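Local coordinates for subtilase cytotoxin, subunit B (Escherichia coli, PDB 3DWA), which forms the pentameric receptor-binding part of an AB5 toxin, probably recognising host-cell glycans that carry a non-human sialic acid, at residues G22-G34 against S43-F57. Numbering follows the deposited sequence.
Sequences GQIDNKPYFCIEG and SACSMKNSSVWGASF
Phe30 and Ser46 sit opposite each other in a hydrogen-bonded pair of the antiparallel hairpin 27-35/41-47, part of the curled sheet consistent with the OB fold of AB5 toxin B subunits. Phe30 N donates to Ser46 O at 3.0 Å, and Ser46 N donates back to Phe30 O. A chi1 of 76° sets Phe30 CG between its own backbone N and carbonyl carbon and carries the ring toward Ser46, where CE2 lies 3.6 Å from Ser46 CB. Phe57, which opens helix 57-70, brings CE1 to the edge of this ring, 3.8 Å from Phe30 CD2; the two side chains run past each other in opposite directions with their planes oblique. Phe19, Leu60 and Tyr61 close in further round Phe30, joining sheet to helix.

The opposite face carries Tyr29, Cys31, Cys45 and Met47. Cys31 and Cys45 form a non-hydrogen-bonded pair, and their SG atoms lie 2.8 Å apart, longer than a covalent S-S bond, although the disulfide is seen in another structure of this protein. Further along, Met47, present as selenomethionine, extends until a bend at chi3 (-41°) turns CE to within 3.8 Å of Ile24 CG2, the two side chains crossing at about a right angle; Trp83 also touches Met47.

At the hairpin's open end, the extended Lys48 chain crosses the Pro28 ring tightly, with its CD 3.4 Å from Pro28 CG, while Lys48 CB sits above one face of the Phe57 ring, offset toward its rim. The backbone of the same residue pairs too: Lys48 N donates an almost straight bond to Pro28 O, 3.0 Å long at 179°.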
loop_
_atom_site.group_PDB
_atom_site.type_symbol
_atom_site.label_atom_id
_atom_site.label_comp_id
_atom_site.label_asym_id
_atom_site.label_seq_id
_atom_site.Cartn_x
_atom_site.Cartn_y
_atom_site.Cartn_z
ATOM N N GLY C 22 7.474 15.530 5.447
ATOM C CA GLY C 22 8.897 15.744 5.671
ATOM C C GLY C 22 9.455 14.845 6.754
ATOM O O GLY C 22 8.924 13.758 7.013
ATOM N N GLN C 23 10.571 15.277 7.342
ATOM C CA GLN C 23 11.232 14.555 8.421
ATOM C C GLN C 23 11.755 15.584 9.435
ATOM O O GLN C 23 12.159 16.662 9.056
ATOM C CB GLN C 23 12.400 13.764 7.859
ATOM C CG GLN C 23 13.168 12.928 8.859
ATOM C CD GLN C 23 14.239 12.084 8.178
ATOM O OE1 GLN C 23 13.949 11.331 7.243
ATOM N NE2 GLN C 23 15.478 12.211 8.637
ATOM N N ILE C 24 11.746 15.231 10.717
ATOM C CA ILE C 24 12.409 16.048 11.743
ATOM C C ILE C 24 12.904 15.091 12.815
ATOM O O ILE C 24 12.170 14.188 13.225
ATOM C CB ILE C 24 11.437 17.089 12.391
ATOM C CG1 ILE C 24 12.170 17.903 13.466
ATOM C CG2 ILE C 24 10.215 16.371 13.030
ATOM C CD1 ILE C 24 11.410 19.172 13.958
ATOM N N ASP C 25 14.134 15.286 13.278
ATOM C CA ASP C 25 14.692 14.442 14.358
ATOM C C ASP C 25 14.633 12.916 14.080
ATOM O O ASP C 25 14.188 12.107 14.911
ATOM C CB ASP C 25 14.043 14.815 15.698
ATOM C CG ASP C 25 14.816 14.269 16.908
ATOM O OD1 ASP C 25 16.071 14.344 16.896
ATOM O OD2 ASP C 25 14.169 13.779 17.862
ATOM N N ASN C 26 15.062 12.548 12.876
ATOM C CA ASN C 26 15.008 11.162 12.396
ATOM C C ASN C 26 13.592 10.554 12.300
ATOM O O ASN C 26 13.460 9.350 12.181
ATOM C CB ASN C 26 15.893 10.258 13.277
ATOM C CG ASN C 26 16.550 9.173 12.497
ATOM O OD1 ASN C 26 17.221 9.452 11.497
ATOM N ND2 ASN C 26 16.382 7.927 12.928
ATOM N N LYS C 27 12.544 11.376 12.336
ATOM C CA LYS C 27 11.169 10.883 12.324
ATOM C C LYS C 27 10.377 11.394 11.119
ATOM O O LYS C 27 10.261 12.609 10.952
ATOM C CB LYS C 27 10.449 11.342 13.608
ATOM C CG LYS C 27 10.440 10.303 14.704
ATOM C CD LYS C 27 11.266 10.701 15.922
ATOM C CE LYS C 27 11.552 9.462 16.789
ATOM N NZ LYS C 27 11.865 8.250 15.916
ATOM N N PRO C 28 9.824 10.481 10.279
ATOM C CA PRO C 28 8.964 10.977 9.220
ATOM C C PRO C 28 7.697 11.623 9.827
ATOM O O PRO C 28 7.219 11.166 10.859
ATOM C CB PRO C 28 8.566 9.694 8.477
ATOM C CG PRO C 28 8.705 8.612 9.486
ATOM C CD PRO C 28 9.927 9.003 10.241
ATOM N N TYR C 29 7.184 12.685 9.196
ATOM C CA TYR C 29 5.854 13.239 9.574
ATOM C C TYR C 29 5.084 13.667 8.321
ATOM O O TYR C 29 5.663 13.756 7.236
ATOM C CB TYR C 29 5.970 14.461 10.538
ATOM C CG TYR C 29 6.501 15.696 9.845
ATOM C CD1 TYR C 29 5.638 16.602 9.179
ATOM C CD2 TYR C 29 7.838 15.966 9.864
ATOM C CE1 TYR C 29 6.145 17.714 8.514
ATOM C CE2 TYR C 29 8.362 17.063 9.229
ATOM C CZ TYR C 29 7.502 17.946 8.567
ATOM O OH TYR C 29 8.056 19.010 7.928
ATOM N N PHE C 30 3.779 13.889 8.470
ATOM C CA PHE C 30 2.997 14.541 7.418
ATOM C C PHE C 30 2.041 15.516 8.111
ATOM O O PHE C 30 1.744 15.372 9.303
ATOM C CB PHE C 30 2.267 13.510 6.489
ATOM C CG PHE C 30 1.040 12.881 7.113
ATOM C CD1 PHE C 30 -0.230 13.425 6.877
ATOM C CD2 PHE C 30 1.151 11.733 7.918
ATOM C CE1 PHE C 30 -1.367 12.874 7.492
ATOM C CE2 PHE C 30 0.035 11.185 8.528
ATOM C CZ PHE C 30 -1.238 11.745 8.297
ATOM N N CYS C 31 1.582 16.513 7.376
ATOM C CA CYS C 31 0.674 17.510 7.888
ATOM C C CYS C 31 -0.382 17.669 6.799
ATOM O O CYS C 31 -0.063 17.638 5.619
ATOM C CB CYS C 31 1.439 18.836 8.178
ATOM S SG CYS C 31 0.422 20.110 9.075
ATOM N N ILE C 32 -1.646 17.772 7.189
ATOM C CA ILE C 32 -2.710 18.082 6.224
ATOM C C ILE C 32 -3.319 19.449 6.522
ATOM O O ILE C 32 -3.267 19.908 7.644
ATOM C CB ILE C 32 -3.827 17.020 6.253
ATOM C CG1 ILE C 32 -4.338 16.840 7.681
ATOM C CG2 ILE C 32 -3.319 15.685 5.674
ATOM C CD1 ILE C 32 -5.477 15.858 7.800
ATOM N N GLU C 33 -3.886 20.098 5.507
ATOM C CA GLU C 33 -4.724 21.256 5.752
ATOM C C GLU C 33 -6.083 20.942 5.167
ATOM O O GLU C 33 -6.199 20.271 4.141
ATOM C CB GLU C 33 -4.121 22.524 5.155
ATOM C CG GLU C 33 -4.940 23.813 5.390
ATOM C CD GLU C 33 -4.929 24.708 4.144
ATOM O OE1 GLU C 33 -3.818 25.056 3.651
ATOM O OE2 GLU C 33 -6.029 25.027 3.631
ATOM N N GLY C 34 -7.131 21.329 5.875
ATOM C CA GLY C 34 -8.469 21.148 5.350
ATOM C C GLY C 34 -9.275 22.416 5.528
ATOM O O GLY C 34 -8.911 23.252 6.335
ATOM N N SER C 43 -5.359 22.608 10.515
ATOM C CA SER C 43 -4.148 21.887 10.171
ATOM C C SER C 43 -3.901 20.934 11.329
ATOM O O SER C 43 -4.242 21.228 12.468
ATOM C CB SER C 43 -2.917 22.800 10.042
ATOM O OG SER C 43 -3.068 23.819 9.057
ATOM N N ALA C 44 -3.313 19.798 11.008
ATOM C CA ALA C 44 -2.934 18.803 11.990
ATOM C C ALA C 44 -1.835 17.932 11.376
ATOM O O ALA C 44 -1.919 17.610 10.191
ATOM C CB ALA C 44 -4.179 17.960 12.354
ATOM N N CYS C 45 -0.811 17.573 12.164
ATOM C CA CYS C 45 0.278 16.699 11.742
ATOM C C CYS C 45 0.334 15.365 12.518
ATOM O O CYS C 45 -0.003 15.315 13.685
ATOM C CB CYS C 45 1.654 17.379 11.930
ATOM S SG CYS C 45 1.724 19.042 11.273
ATOM N N SER C 46 0.808 14.306 11.864
ATOM C CA SER C 46 1.132 13.061 12.555
ATOM C C SER C 46 2.637 12.796 12.351
ATOM O O SER C 46 3.177 12.978 11.244
ATOM C CB SER C 46 0.269 11.908 12.009
ATOM O OG SER C 46 0.621 10.646 12.583
HETATM N N MSE C 47 3.306 12.393 13.426
HETATM C CA MSE C 47 4.703 12.037 13.388
HETATM C C MSE C 47 4.887 10.587 13.819
HETATM O O MSE C 47 4.255 10.125 14.781
HETATM C CB MSE C 47 5.508 12.940 14.311
HETATM C CG MSE C 47 7.009 12.619 14.356
HETATM SE SE MSE C 47 7.820 14.138 15.289
HETATM C CE MSE C 47 6.778 15.626 14.462
ATOM N N LYS C 48 5.735 9.869 13.088
ATOM C CA LYS C 48 5.955 8.449 13.350
ATOM C C LYS C 48 6.817 8.274 14.606
ATOM O O LYS C 48 7.797 8.981 14.774
ATOM C CB LYS C 48 6.629 7.800 12.140
ATOM C CG LYS C 48 6.639 6.289 12.152
ATOM C CD LYS C 48 7.369 5.786 10.915
ATOM C CE LYS C 48 7.521 4.275 10.833
ATOM N NZ LYS C 48 8.529 3.934 9.731
ATOM N N ASN C 49 6.451 7.319 15.460
ATOM C CA ASN C 49 7.149 7.076 16.742
ATOM C C ASN C 49 7.281 8.301 17.675
ATOM O O ASN C 49 8.153 8.337 18.541
ATOM C CB ASN C 49 8.562 6.482 16.515
ATOM C CG ASN C 49 8.558 5.238 15.610
ATOM O OD1 ASN C 49 9.411 5.108 14.701
ATOM N ND2 ASN C 49 7.608 4.333 15.845
ATOM N N SER C 50 6.443 9.310 17.491
ATOM C CA SER C 50 6.446 10.474 18.384
ATOM C C SER C 50 6.076 10.036 19.814
ATOM O O SER C 50 6.115 8.825 20.164
ATOM C CB SER C 50 5.409 11.498 17.898
ATOM O OG SER C 50 4.079 10.985 17.989
ATOM N N SER C 51 5.696 11.028 20.619
ATOM C CA SER C 51 5.001 10.831 21.869
ATOM C C SER C 51 3.787 9.907 21.698
ATOM O O SER C 51 3.915 8.814 21.153
ATOM C CB SER C 51 4.593 12.203 22.459
ATOM O OG SER C 51 3.970 12.092 23.746
ATOM N N VAL C 52 2.623 10.347 22.165
ATOM C CA VAL C 52 1.503 9.445 22.463
ATOM C C VAL C 52 0.629 9.034 21.245
ATOM O O VAL C 52 0.092 7.930 21.223
ATOM C CB VAL C 52 0.716 9.970 23.708
ATOM C CG1 VAL C 52 1.066 11.459 23.984
ATOM C CG2 VAL C 52 -0.784 9.770 23.597
ATOM N N TRP C 53 0.545 9.883 20.221
ATOM C CA TRP C 53 -0.205 9.549 18.983
ATOM C C TRP C 53 0.639 8.932 17.827
ATOM O O TRP C 53 0.110 8.692 16.722
ATOM C CB TRP C 53 -0.991 10.771 18.487
ATOM C CG TRP C 53 -1.819 11.375 19.565
ATOM C CD1 TRP C 53 -1.537 12.527 20.273
ATOM C CD2 TRP C 53 -3.038 10.860 20.107
ATOM N NE1 TRP C 53 -2.531 12.769 21.200
ATOM C CE2 TRP C 53 -3.464 11.768 21.123
ATOM C CE3 TRP C 53 -3.845 9.758 19.805
ATOM C CZ2 TRP C 53 -4.643 11.587 21.837
ATOM C CZ3 TRP C 53 -5.022 9.571 20.538
ATOM C CH2 TRP C 53 -5.418 10.496 21.521
ATOM N N GLY C 54 1.921 8.655 18.100
ATOM C CA GLY C 54 2.844 8.084 17.110
ATOM C C GLY C 54 2.495 6.732 16.477
ATOM O O GLY C 54 2.832 6.473 15.307
ATOM N N ALA C 55 1.790 5.892 17.228
ATOM C CA ALA C 55 1.388 4.558 16.792
ATOM C C ALA C 55 0.333 4.558 15.671
ATOM O O ALA C 55 0.153 3.553 14.982
ATOM C CB ALA C 55 0.894 3.716 18.015
ATOM N N SER C 56 -0.358 5.678 15.477
ATOM C CA SER C 56 -1.362 5.777 14.404
ATOM C C SER C 56 -0.804 6.377 13.084
ATOM O O SER C 56 -1.541 6.572 12.126
ATOM C CB SER C 56 -2.551 6.613 14.909
ATOM O OG SER C 56 -3.211 5.932 15.963
ATOM N N PHE C 57 0.484 6.688 13.057
ATOM C CA PHE C 57 1.116 7.317 11.892
ATOM C C PHE C 57 0.771 6.649 10.542
ATOM O O PHE C 57 0.331 7.329 9.585
ATOM C CB PHE C 57 2.631 7.431 12.082
ATOM C CG PHE C 57 3.357 7.961 10.849
ATOM C CD1 PHE C 57 3.380 9.313 10.575
ATOM C CD2 PHE C 57 3.949 7.090 9.941
ATOM C CE1 PHE C 57 4.004 9.816 9.446
ATOM C CE2 PHE C 57 4.588 7.583 8.792
ATOM C CZ PHE C 57 4.608 8.954 8.552
#